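Local coordinates for type IV secretion system protein VirB11 (Brucella suis, PDB 2GZA), which hydrolyses ATP as the hexameric ATPase of the type IV secretion system, which could be required to establish the replication niche in the host, at residues G47-E52 and Y60-L65; I102-P107 and I115-R120; F24-L29 and I71-A76; D202-T207 and H219-H224. One frame throughout, in Å; residues are numbered along the deposited sequence.

Contact 1: residues G47-E52 and Y60-L65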
loop_
_atom_site.group_PDB
_atom_site.type_symbol
_atom_site.label_atom_id
_atom_site.label_comp_id
_atom_site.label_asym_id
_atom_site.label_seq_id
_atom_site.Cartn_x
_atom_site.Cartn_y
_atom_site.Cartn_z
ATOM N N GLY C 47 35.923 18.599 -36.594
ATOM C CA GLY C 47 35.971 18.948 -38.005
ATOM C C GLY C 47 34.650 19.268 -38.679
ATOM O O GLY C 47 34.640 19.691 -39.830
ATOM N N GLU C 48 33.534 19.074 -37.984
ATOM C CA GLU C 48 32.243 19.342 -38.608
ATOM C C GLU C 48 31.218 19.981 -37.689
ATOM O O GLU C 48 31.331 19.913 -36.466
ATOM C CB GLU C 48 31.670 18.087 -39.293
ATOM C CG GLU C 48 31.974 16.755 -38.625
ATOM C CD GLU C 48 30.899 15.719 -38.895
ATOM O OE1 GLU C 48 31.070 14.894 -39.816
ATOM O OE2 GLU C 48 29.870 15.733 -38.190
ATOM N N VAL C 49 30.243 20.643 -38.303
ATOM C CA VAL C 49 29.075 21.134 -37.592
ATOM C C VAL C 49 27.813 20.750 -38.355
ATOM O O VAL C 49 27.821 20.653 -39.583
ATOM C CB VAL C 49 29.118 22.673 -37.309
ATOM C CG1 VAL C 49 30.534 23.162 -37.112
ATOM C CG2 VAL C 49 28.432 23.468 -38.401
ATOM N N PHE C 50 26.745 20.497 -37.613
ATOM C CA PHE C 50 25.429 20.323 -38.195
ATOM C C PHE C 50 24.499 21.378 -37.619
ATOM O O PHE C 50 24.430 21.546 -36.401
ATOM C CB PHE C 50 24.889 18.914 -37.932
ATOM C CG PHE C 50 25.359 17.892 -38.916
ATOM C CD1 PHE C 50 26.543 17.193 -38.708
ATOM C CD2 PHE C 50 24.623 17.622 -40.056
ATOM C CE1 PHE C 50 26.976 16.244 -39.619
ATOM C CE2 PHE C 50 25.056 16.672 -40.973
ATOM C CZ PHE C 50 26.233 15.981 -40.749
ATOM N N CYS C 51 23.807 22.102 -38.489
ATOM C CA CYS C 51 22.862 23.113 -38.028
ATOM C C CYS C 51 21.451 22.912 -38.567
ATOM O O CYS C 51 21.258 22.453 -39.690
ATOM C CB CYS C 51 23.379 24.532 -38.295
ATOM S SG CYS C 51 23.455 25.001 -40.021
ATOM N N GLU C 52 20.472 23.228 -37.729
ATOM C CA GLU C 52 19.067 23.114 -38.082
ATOM C C GLU C 52 18.579 24.436 -38.666
ATOM O O GLU C 52 18.523 25.451 -37.961
ATOM C CB GLU C 52 18.238 22.727 -36.854
ATOM C CG GLU C 52 16.732 22.858 -37.046
ATOM C CD GLU C 52 15.930 22.212 -35.933
ATOM O OE1 GLU C 52 16.160 21.018 -35.644
ATOM O OE2 GLU C 52 15.054 22.893 -35.357
ATOM N N TYR C 60 28.342 21.328 -42.460
ATOM C CA TYR C 60 29.428 22.262 -42.764
ATOM C C TYR C 60 30.758 21.754 -42.240
ATOM O O TYR C 60 30.864 21.305 -41.095
ATOM C CB TYR C 60 29.143 23.651 -42.202
ATOM C CG TYR C 60 27.952 24.321 -42.830
ATOM C CD1 TYR C 60 26.722 24.337 -42.181
ATOM C CD2 TYR C 60 28.043 24.920 -44.087
ATOM C CE1 TYR C 60 25.618 24.945 -42.754
ATOM C CE2 TYR C 60 26.936 25.532 -44.668
ATOM C CZ TYR C 60 25.730 25.540 -43.991
ATOM O OH TYR C 60 24.631 26.135 -44.548
ATOM N N ALA C 61 31.772 21.825 -43.090
ATOM C CA ALA C 61 33.109 21.390 -42.727
ATOM C C ALA C 61 33.899 22.523 -42.089
ATOM O O ALA C 61 34.089 23.590 -42.689
ATOM C CB ALA C 61 33.832 20.825 -43.940
ATOM N N VAL C 62 34.354 22.277 -40.863
ATOM C CA VAL C 62 35.127 23.258 -40.117
ATOM C C VAL C 62 36.399 22.579 -39.624
ATOM O O VAL C 62 36.435 22.066 -38.507
ATOM C CB VAL C 62 34.341 23.827 -38.925
ATOM C CG1 VAL C 62 35.032 25.073 -38.385
ATOM C CG2 VAL C 62 32.920 24.143 -39.337
ATOM N N PRO C 63 37.442 22.541 -40.473
ATOM C CA PRO C 63 38.671 21.851 -40.059
ATOM C C PRO C 63 39.385 22.441 -38.840
ATOM O O PRO C 63 39.948 21.680 -38.056
ATOM C CB PRO C 63 39.547 21.880 -41.320
ATOM C CG PRO C 63 38.582 22.133 -42.452
ATOM C CD PRO C 63 37.541 23.042 -41.854
ATOM N N ASN C 64 39.346 23.765 -38.666
ATOM C CA ASN C 64 40.009 24.394 -37.528
ATOM C C ASN C 64 39.216 24.237 -36.213
ATOM O O ASN C 64 39.209 25.131 -35.352
ATOM C CB ASN C 64 40.375 25.852 -37.876
ATOM C CG ASN C 64 41.276 25.944 -39.131
ATOM O OD1 ASN C 64 42.383 25.385 -39.171
ATOM N ND2 ASN C 64 40.799 26.659 -40.150
ATOM N N LEU C 65 38.573 23.071 -36.076
ATOM C CA LEU C 65 37.747 22.733 -34.927
ATOM C C LEU C 65 38.120 21.315 -34.475
ATOM O O LEU C 65 37.361 20.361 -34.654
ATOM C CB LEU C 65 36.264 22.827 -35.313
ATOM C CG LEU C 65 35.171 22.686 -34.257
ATOM C CD1 LEU C 65 35.127 23.909 -33.357
ATOM C CD2 LEU C 65 33.839 22.488 -34.947
#
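The antiparallel beta hairpin of strands 48-52 and 57-61 brings V49 opposite Y60 as a hydrogen-bonded pair at the margin of a six-stranded sheet. V49 N reaches Y60 O at 2.9 Å in a nearly straight bond (167° at the hydrogen), and Y60 N returns to V49 O at 3.0 Å. E48 and A61 form the next, non-hydrogen-bonded pair, their side chains on the other face. Beyond it, V62 N donates to G47 O at 2.8 Å. The chain then bends round through P63 and N64, and L65 offers its carbonyl oxygen to G47 N at 3.0 Å, so G47 is gripped through both its N-H and its C=O. Its backbone conformation, with positive phi, is one that suits glycine.

On the V49 and Y60 face the two methyls of V49 divide the work. CG2 lies against Y60 CB at 3.9 Å, while CG1 meets V62 CG2 and, 4.0 Å away, CD2 of L65, whose side chain crosses that of V49 at about a right angle. C51 SG, set between its backbone N and carbonyl carbon (chi1 69°), approaches the Y60 ring at its edge, 3.5 Å from CE1, a sulfur-aromatic contact. W32 of helix 30-34 packs on V49, C51 and V62, and its ring also meets that of Y60. The arrangement is that of a two-stranded antiparallel hairpin at the edge of a sheet, with a largely apolar face packed against a helix.

Contact 2: residues I102-P107 and I115-R120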
loop_
_atom_site.group_PDB
_atom_site.type_symbol
_atom_site.label_atom_id
_atom_site.label_comp_id
_atom_site.label_asym_id
_atom_site.label_seq_id
_atom_site.Cartn_x
_atom_site.Cartn_y
_atom_site.Cartn_z
ATOM N N ILE C 102 23.220 24.707 -23.837
ATOM C CA ILE C 102 24.273 23.880 -24.395
ATOM C C ILE C 102 24.391 22.549 -23.651
ATOM O O ILE C 102 24.493 22.510 -22.424
ATOM C CB ILE C 102 25.632 24.648 -24.464
ATOM C CG1 ILE C 102 26.707 23.806 -25.158
ATOM C CG2 ILE C 102 26.079 25.111 -23.082
ATOM C CD1 ILE C 102 27.951 24.583 -25.554
ATOM N N GLN C 103 24.344 21.461 -24.406
ATOM C CA GLN C 103 24.626 20.150 -23.857
ATOM C C GLN C 103 25.910 19.598 -24.418
ATOM O O GLN C 103 26.112 19.571 -25.632
ATOM C CB GLN C 103 23.474 19.183 -24.059
ATOM C CG GLN C 103 22.775 18.869 -22.758
ATOM C CD GLN C 103 23.272 17.588 -22.113
ATOM O OE1 GLN C 103 22.799 17.197 -21.047
ATOM N NE2 GLN C 103 24.218 16.910 -22.765
ATOM N N ILE C 104 26.786 19.183 -23.513
ATOM C CA ILE C 104 28.070 18.621 -23.886
ATOM C C ILE C 104 28.264 17.235 -23.286
ATOM O O ILE C 104 28.106 17.029 -22.077
ATOM C CB ILE C 104 29.256 19.547 -23.515
ATOM C CG1 ILE C 104 29.087 20.925 -24.170
ATOM C CG2 ILE C 104 30.586 18.909 -23.938
ATOM C CD1 ILE C 104 30.212 21.901 -23.901
ATOM N N VAL C 105 28.586 16.284 -24.156
ATOM C CA VAL C 105 28.965 14.940 -23.743
ATOM C C VAL C 105 30.400 14.679 -24.189
ATOM O O VAL C 105 30.744 14.911 -25.347
ATOM C CB VAL C 105 28.045 13.861 -24.348
ATOM C CG1 VAL C 105 28.241 12.523 -23.629
ATOM C CG2 VAL C 105 26.598 14.295 -24.285
ATOM N N ARG C 106 31.234 14.210 -23.262
ATOM C CA ARG C 106 32.623 13.883 -23.581
ATOM C C ARG C 106 32.945 12.370 -23.474
ATOM O O ARG C 106 32.190 11.626 -22.848
ATOM C CB ARG C 106 33.611 14.768 -22.803
ATOM C CG ARG C 106 33.699 14.510 -21.324
ATOM C CD ARG C 106 35.096 14.800 -20.808
ATOM N NE ARG C 106 35.958 13.617 -20.886
ATOM C CZ ARG C 106 37.284 13.636 -20.815
ATOM N NH1 ARG C 106 37.937 14.782 -20.668
ATOM N NH2 ARG C 106 37.963 12.499 -20.898
ATOM N N PRO C 107 34.051 11.930 -24.116
ATOM C CA PRO C 107 34.595 10.609 -24.466
ATOM C C PRO C 107 34.411 9.304 -23.668
ATOM O O PRO C 107 34.511 8.239 -24.284
ATOM C CB PRO C 107 36.068 10.895 -24.648
ATOM C CG PRO C 107 36.031 12.157 -25.337
ATOM C CD PRO C 107 34.938 12.965 -24.666
ATOM N N ILE C 115 33.690 14.727 -29.262
ATOM C CA ILE C 115 32.894 15.427 -28.262
ATOM C C ILE C 115 31.562 15.769 -28.918
ATOM O O ILE C 115 31.530 16.152 -30.088
ATOM C CB ILE C 115 33.573 16.733 -27.800
ATOM C CG1 ILE C 115 35.018 16.479 -27.356
ATOM C CG2 ILE C 115 32.738 17.452 -26.729
ATOM C CD1 ILE C 115 35.167 15.825 -26.004
ATOM N N SER C 116 30.471 15.625 -28.179
ATOM C CA SER C 116 29.168 16.040 -28.688
ATOM C C SER C 116 28.714 17.350 -28.068
ATOM O O SER C 116 28.608 17.471 -26.843
ATOM C CB SER C 116 28.096 14.964 -28.475
ATOM O OG SER C 116 26.845 15.409 -28.978
ATOM N N VAL C 117 28.441 18.324 -28.932
ATOM C CA VAL C 117 27.952 19.632 -28.523
ATOM C C VAL C 117 26.599 19.883 -29.167
ATOM O O VAL C 117 26.428 19.667 -30.367
ATOM C CB VAL C 117 28.962 20.756 -28.906
ATOM C CG1 VAL C 117 28.319 22.138 -28.883
ATOM C CG2 VAL C 117 30.149 20.733 -27.979
ATOM N N THR C 118 25.635 20.316 -28.369
ATOM C CA THR C 118 24.363 20.763 -28.915
ATOM C C THR C 118 23.980 22.101 -28.317
ATOM O O THR C 118 23.833 22.238 -27.106
ATOM C CB THR C 118 23.256 19.741 -28.705
ATOM O OG1 THR C 118 23.671 18.487 -29.254
ATOM C CG2 THR C 118 21.980 20.218 -29.399
ATOM N N ILE C 119 23.834 23.091 -29.185
ATOM C CA ILE C 119 23.503 24.437 -28.762
ATOM C C ILE C 119 22.103 24.798 -29.231
ATOM O O ILE C 119 21.835 24.892 -30.429
ATOM C CB ILE C 119 24.575 25.461 -29.248
ATOM C CG1 ILE C 119 25.933 25.141 -28.613
ATOM C CG2 ILE C 119 24.159 26.888 -28.928
ATOM C CD1 ILE C 119 27.126 25.776 -29.296
ATOM N N ARG C 120 21.218 24.960 -28.260
ATOM C CA ARG C 120 19.864 25.406 -28.514
ATOM C C ARG C 120 19.857 26.921 -28.488
ATOM O O ARG C 120 20.455 27.538 -27.612
ATOM C CB ARG C 120 18.907 24.840 -27.465
HETATM O O HOH W 1 25.347 17.246 -27.242
#
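Q103 O is gripped twice: T118 N donates to it across the hairpin at 2.9 Å, and a water donates to it at the same distance. That water is also hydrogen-bonded to S116 OG and T118 OG1, tying one backbone carbonyl to two hydroxyls on the facing strand. S116 OG stands anti to its backbone N (chi1 180°), on the face it shares with T118. The return bond, Q103 N to T118 O, is 2.9 Å long, and V105 and S116 exchange a second such pair.

On the opposite face the paired strand residues I102, I104, V117 and I119 are all aliphatic. I102 and I119 lie side by side and point the same way, CD1 of I102 resting 3.7 Å from CG1 of I119. I104 and V117 run alongside each other likewise, with CG1 of I104 4.0 Å from CG2 of V117. At the end of the strands I115 crosses I104 obliquely, their CG2 methyls 3.8 Å apart. Helix 67-81 lies over this surface, with L70 and I71 against I115 and T77 against I104. Strands 40-43 and 91-95 flank the pair and add backbone hydrogen bonds, V43 to V117 and A94 to I102. The regular alternation of hydrogen-bonded and non-hydrogen-bonded pairs is typical of an antiparallel hairpin inside a sheet with one face packed under a helix.

Contact 3: residues F24-L29 and I71-A76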
loop_
_atom_site.group_PDB
_atom_site.type_symbol
_atom_site.label_atom_id
_atom_site.label_comp_id
_atom_site.label_asym_id
_atom_site.label_seq_id
_atom_site.Cartn_x
_atom_site.Cartn_y
_atom_site.Cartn_z
ATOM N N PHE C 24 35.584 32.823 -26.246
ATOM C CA PHE C 24 36.835 32.563 -26.940
ATOM C C PHE C 24 36.792 31.203 -27.624
ATOM O O PHE C 24 37.115 31.093 -28.806
ATOM C CB PHE C 24 38.009 32.623 -25.954
ATOM C CG PHE C 24 39.360 32.466 -26.597
ATOM C CD1 PHE C 24 40.033 33.571 -27.110
ATOM C CD2 PHE C 24 39.971 31.212 -26.673
ATOM C CE1 PHE C 24 41.283 33.429 -27.704
ATOM C CE2 PHE C 24 41.222 31.064 -27.263
ATOM C CZ PHE C 24 41.876 32.178 -27.781
ATOM N N HIS C 25 36.386 30.178 -26.878
ATOM C CA HIS C 25 36.289 28.824 -27.407
ATOM C C HIS C 25 35.054 28.605 -28.288
ATOM O O HIS C 25 34.954 27.581 -28.971
ATOM C CB HIS C 25 36.372 27.780 -26.277
ATOM C CG HIS C 25 37.605 27.896 -25.439
ATOM N ND1 HIS C 25 38.865 27.644 -25.929
ATOM C CD2 HIS C 25 37.771 28.242 -24.142
ATOM C CE1 HIS C 25 39.753 27.836 -24.975
ATOM N NE2 HIS C 25 39.115 28.200 -23.880
ATOM N N LEU C 26 34.129 29.564 -28.273
ATOM C CA LEU C 26 32.957 29.519 -29.136
ATOM C C LEU C 26 33.205 30.124 -30.512
ATOM O O LEU C 26 32.376 29.984 -31.406
ATOM C CB LEU C 26 31.775 30.205 -28.459
ATOM C CG LEU C 26 31.060 29.368 -27.402
ATOM C CD1 LEU C 26 29.947 30.181 -26.783
ATOM C CD2 LEU C 26 30.518 28.101 -28.035
ATOM N N GLU C 27 34.356 30.772 -30.673
ATOM C CA GLU C 27 34.734 31.483 -31.902
ATOM C C GLU C 27 34.575 30.731 -33.221
ATOM O O GLU C 27 34.106 31.317 -34.196
ATOM C CB GLU C 27 36.170 32.015 -31.796
ATOM C CG GLU C 27 36.271 33.536 -31.676
ATOM C CD GLU C 27 36.140 34.253 -33.012
ATOM O OE1 GLU C 27 37.102 34.929 -33.425
ATOM O OE2 GLU C 27 35.084 34.146 -33.659
ATOM N N PRO C 28 34.987 29.446 -33.279
ATOM C CA PRO C 28 34.810 28.741 -34.547
ATOM C C PRO C 28 33.357 28.439 -34.906
ATOM O O PRO C 28 33.098 27.999 -36.024
ATOM C CB PRO C 28 35.585 27.432 -34.340
ATOM C CG PRO C 28 36.408 27.630 -33.115
ATOM C CD PRO C 28 35.640 28.580 -32.279
ATOM N N LEU C 29 32.433 28.683 -33.975
ATOM C CA LEU C 29 30.996 28.471 -34.194
ATOM C C LEU C 29 30.240 29.790 -34.357
ATOM O O LEU C 29 29.015 29.806 -34.514
ATOM C CB LEU C 29 30.395 27.636 -33.055
ATOM C CG LEU C 29 30.985 26.235 -32.841
ATOM C CD1 LEU C 29 30.369 25.545 -31.635
ATOM C CD2 LEU C 29 30.846 25.370 -34.093
ATOM N N ILE C 71 37.407 20.044 -26.116
ATOM C CA ILE C 71 37.775 19.736 -24.737
ATOM C C ILE C 71 37.777 21.035 -23.936
ATOM O O ILE C 71 37.112 21.150 -22.903
ATOM C CB ILE C 71 39.175 19.025 -24.651
ATOM C CG1 ILE C 71 39.127 17.605 -25.239
ATOM C CG2 ILE C 71 39.718 18.996 -23.215
ATOM C CD1 ILE C 71 38.389 16.567 -24.392
ATOM N N SER C 72 38.520 22.011 -24.453
ATOM C CA SER C 72 38.639 23.341 -23.866
ATOM C C SER C 72 37.298 24.051 -23.761
ATOM O O SER C 72 37.036 24.750 -22.779
ATOM C CB SER C 72 39.575 24.217 -24.715
ATOM O OG SER C 72 40.856 23.643 -24.860
ATOM N N LEU C 73 36.473 23.891 -24.790
ATOM C CA LEU C 73 35.124 24.450 -24.802
ATOM C C LEU C 73 34.318 23.913 -23.633
ATOM O O LEU C 73 33.675 24.684 -22.926
ATOM C CB LEU C 73 34.422 24.164 -26.131
ATOM C CG LEU C 73 32.924 24.461 -26.254
ATOM C CD1 LEU C 73 32.594 25.913 -25.966
ATOM C CD2 LEU C 73 32.438 24.089 -27.627
ATOM N N GLY C 74 34.378 22.596 -23.432
ATOM C CA GLY C 74 33.689 21.940 -22.326
ATOM C C GLY C 74 34.068 22.509 -20.978
ATOM O O GLY C 74 33.208 22.945 -20.211
ATOM N N THR C 75 35.364 22.519 -20.698
ATOM C CA THR C 75 35.874 22.981 -19.410
ATOM C C THR C 75 35.483 24.427 -19.131
ATOM O O THR C 75 35.046 24.756 -18.028
ATOM C CB THR C 75 37.406 22.815 -19.298
ATOM O OG1 THR C 75 38.055 23.649 -20.265
ATOM C CG2 THR C 75 37.811 21.354 -19.513
ATOM N N ALA C 76 35.625 25.282 -20.140
ATOM C CA ALA C 76 35.267 26.692 -20.022
ATOM C C ALA C 76 33.799 26.873 -19.664
ATOM O O ALA C 76 33.470 27.706 -18.812
ATOM C CB ALA C 76 35.615 27.445 -21.297
#
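H25 and L73 bring their CA atoms within 5.2 Å of each other where the last part of helix 13-26, followed by a 3-10 segment at 27-29, passes helix 67-81. No hydrogen bond crosses between the two segments; the contact is made by side chains. H25 carries most of it. Its CG lies anti to the carbonyl carbon (chi1 -56°). The imidazole lies against helix 67-81, touching S72 and A76. S72 CB sits over one face of the ring, toward the rim, 3.6 Å from CE1, in a CH-pi contact. F24 CD2 occupies the opposite face, so the imidazole is sandwiched. At another part of the ring CD2 comes 3.7 Å from the methyl of A76, and H25 CB rests on the backbone of L73, 3.8 Å from its CA.

These helices belong to the N-terminal part of the chain, where helix 67-81 packs on the six-stranded antiparallel sheet and the 24-29 segment fits in beside it. L73 has CG anti to its backbone N (chi1 170°); its CD1 lies 3.7 Å from CD2 of L26, and the two leucines cross at about a right angle. L73 also touches V117 of the sheet, while L26 packs on L96 and L29 on I119. The hydroxyl of S72 is turned to its own helix, bonded to E68 O. S72 O accepts two donors from the same face of its plane: A76 N, the helical bond, and T75 OG1 at 2.9 Å.

Contact 4: residues D202-T207 and H219-H224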
loop_
_atom_site.group_PDB
_atom_site.type_symbol
_atom_site.label_atom_id
_atom_site.label_comp_id
_atom_site.label_asym_id
_atom_site.label_seq_id
_atom_site.Cartn_x
_atom_site.Cartn_y
_atom_site.Cartn_z
ATOM N N ASP C 202 19.100 11.797 -43.788
ATOM C CA ASP C 202 19.247 13.201 -43.396
ATOM C C ASP C 202 18.720 13.502 -41.992
ATOM O O ASP C 202 18.705 14.660 -41.554
ATOM C CB ASP C 202 18.579 14.121 -44.427
ATOM C CG ASP C 202 17.071 13.930 -44.508
ATOM O OD1 ASP C 202 16.562 12.871 -44.077
ATOM O OD2 ASP C 202 16.391 14.851 -45.011
ATOM N N GLN C 203 18.283 12.458 -41.295
ATOM C CA GLN C 203 17.763 12.600 -39.941
ATOM C C GLN C 203 18.868 12.446 -38.907
ATOM O O GLN C 203 19.809 11.678 -39.099
ATOM C CB GLN C 203 16.645 11.595 -39.687
ATOM C CG GLN C 203 15.347 11.915 -40.420
ATOM C CD GLN C 203 14.197 10.994 -40.043
ATOM O OE1 GLN C 203 14.294 10.199 -39.113
ATOM N NE2 GLN C 203 13.102 11.101 -40.771
ATOM N N ARG C 204 18.758 13.188 -37.815
ATOM C CA ARG C 204 19.761 13.145 -36.768
ATOM C C ARG C 204 19.494 11.971 -35.821
ATOM O O ARG C 204 18.405 11.869 -35.262
ATOM C CB ARG C 204 19.795 14.476 -36.012
ATOM C CG ARG C 204 20.775 14.498 -34.854
ATOM C CD ARG C 204 21.017 15.897 -34.359
ATOM N NE ARG C 204 22.339 16.003 -33.746
ATOM C CZ ARG C 204 22.555 16.287 -32.470
ATOM N NH1 ARG C 204 21.539 16.520 -31.650
ATOM N NH2 ARG C 204 23.789 16.360 -32.018
ATOM N N LEU C 205 20.490 11.101 -35.644
ATOM C CA LEU C 205 20.335 9.899 -34.812
ATOM C C LEU C 205 21.301 9.870 -33.640
ATOM O O LEU C 205 22.452 10.283 -33.750
ATOM C CB LEU C 205 20.488 8.613 -35.636
ATOM C CG LEU C 205 19.705 8.472 -36.943
ATOM C CD1 LEU C 205 19.962 7.115 -37.580
ATOM C CD2 LEU C 205 18.229 8.674 -36.725
ATOM N N ILE C 206 20.813 9.379 -32.513
ATOM C CA ILE C 206 21.640 9.179 -31.339
ATOM C C ILE C 206 21.467 7.740 -30.841
ATOM O O ILE C 206 20.354 7.314 -30.553
ATOM C CB ILE C 206 21.315 10.221 -30.239
ATOM C CG1 ILE C 206 21.510 11.649 -30.790
ATOM C CG2 ILE C 206 22.170 9.969 -28.998
ATOM C CD1 ILE C 206 21.343 12.778 -29.787
ATOM N N THR C 207 22.569 6.995 -30.779
ATOM C CA THR C 207 22.547 5.626 -30.285
ATOM C C THR C 207 22.992 5.610 -28.843
ATOM O O THR C 207 23.861 6.386 -28.459
ATOM C CB THR C 207 23.451 4.669 -31.103
ATOM O OG1 THR C 207 24.804 5.135 -31.081
ATOM C CG2 THR C 207 22.968 4.567 -32.530
ATOM N N HIS C 219 24.464 7.601 -42.102
ATOM C CA HIS C 219 23.822 8.690 -41.374
ATOM C C HIS C 219 24.866 9.646 -40.796
ATOM O O HIS C 219 25.220 9.528 -39.627
ATOM C CB HIS C 219 22.944 8.137 -40.256
ATOM C CG HIS C 219 21.772 7.342 -40.731
ATOM N ND1 HIS C 219 20.543 7.914 -40.991
ATOM C CD2 HIS C 219 21.630 6.013 -40.963
ATOM C CE1 HIS C 219 19.701 6.975 -41.378
ATOM N NE2 HIS C 219 20.335 5.813 -41.373
ATOM N N PRO C 220 25.348 10.612 -41.604
ATOM C CA PRO C 220 26.453 11.492 -41.186
ATOM C C PRO C 220 26.185 12.252 -39.884
ATOM O O PRO C 220 27.097 12.462 -39.094
ATOM C CB PRO C 220 26.590 12.482 -42.356
ATOM C CG PRO C 220 25.310 12.369 -43.126
ATOM C CD PRO C 220 24.869 10.946 -42.954
ATOM N N ASN C 221 24.939 12.649 -39.673
ATOM C CA ASN C 221 24.555 13.394 -38.483
ATOM C C ASN C 221 24.138 12.440 -37.361
ATOM O O ASN C 221 22.954 12.150 -37.191
ATOM C CB ASN C 221 23.433 14.387 -38.829
ATOM C CG ASN C 221 23.124 15.375 -37.706
ATOM O OD1 ASN C 221 23.672 15.293 -36.609
ATOM N ND2 ASN C 221 22.226 16.311 -37.983
ATOM N N HIS C 222 25.115 11.944 -36.609
ATOM C CA HIS C 222 24.828 11.038 -35.498
ATOM C C HIS C 222 25.786 11.210 -34.329
ATOM O O HIS C 222 26.871 11.781 -34.482
ATOM C CB HIS C 222 24.780 9.568 -35.959
ATOM C CG HIS C 222 26.117 8.982 -36.288
ATOM N ND1 HIS C 222 26.639 8.986 -37.560
ATOM C CD2 HIS C 222 27.043 8.376 -35.507
ATOM C CE1 HIS C 222 27.825 8.407 -37.552
ATOM N NE2 HIS C 222 28.093 8.030 -36.316
ATOM N N VAL C 223 25.363 10.717 -33.168
ATOM C CA VAL C 223 26.201 10.682 -31.971
ATOM C C VAL C 223 26.050 9.312 -31.316
ATOM O O VAL C 223 24.925 8.872 -31.064
ATOM C CB VAL C 223 25.821 11.814 -30.963
ATOM C CG1 VAL C 223 26.619 11.687 -29.679
ATOM C CG2 VAL C 223 26.047 13.192 -31.580
ATOM N N HIS C 224 27.169 8.635 -31.067
ATOM C CA HIS C 224 27.151 7.381 -30.313
ATOM C C HIS C 224 27.416 7.670 -28.848
ATOM O O HIS C 224 28.486 8.166 -28.497
ATOM C CB HIS C 224 28.199 6.391 -30.823
ATOM C CG HIS C 224 28.032 6.006 -32.257
ATOM N ND1 HIS C 224 26.913 5.359 -32.729
ATOM C CD2 HIS C 224 28.861 6.149 -33.316
ATOM C CE1 HIS C 224 27.054 5.137 -34.022
ATOM N NE2 HIS C 224 28.228 5.603 -34.400
HETATM O O HOH W 2 20.949 15.474 -40.360
HETATM O O HOH W 3 22.374 11.883 -40.795
#
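R204 and N221 both hold CG anti to the backbone N (chi1 177° and -170°), and the arginine chain then runs extended to NE beside the amide. NE donates to N221 OD1 in a long, bent bond of 3.2 Å, the oxygen lying in the guanidinium plane although that plane and the amide's are 47° apart. N44 ND2 also bonds OD1. Two waters bridge the loops, one from D202 O to N221 ND2 and one from Q203 O to N221 N.

L205 CD1 lies over the centre of the H219 ring, 3.6 Å from its centroid, in a CH-pi contact. H222 turns ND1 back to H219 O at 2.6 Å, a bond within the turn that leads into strand 222-226. Backbone bonds zip the parallel strands: L205 N to N221 O (3.1 Å), V223 N to L205 O (3.0 Å) and T207 N to V223 O (3.0 Å). T207 OG1 and H224 ND1, at the edge of the imidazole, share a hydrogen bond of 2.7 Å.

In the P-loop NTPase part, strand 205-209 runs between strands 222-226 and 255-258, parallel to both; H219 NE2 bonds weakly to M196 O at the end of helix 188-196, and F50 and W57 from the antiparallel sheet pack against N221.

Contacts 1 and 2 are two hairpins of one antiparallel sheet, their nearest atoms about 7 Å apart. Contact 3 closes the loop within which contact 1 is nested, and it touches both hairpins: P28 CB meets L65 CD1 at 3.7 Å, and I104 CD1 lies 3.8 Å from G74 CA. Contact 4 lies toward the nucleotide-binding part and meets the same two hairpins, with F50 CD2 3.4 Å from N221 ND2 and S116 OG 3.5 Å from V223 CG2. Contacts 3 and 4 stay about 11 Å apart at their nearest atoms. Contact 4 approaches the predicted ATP site, the side chains of T207 and T189 being about 10 Å apart.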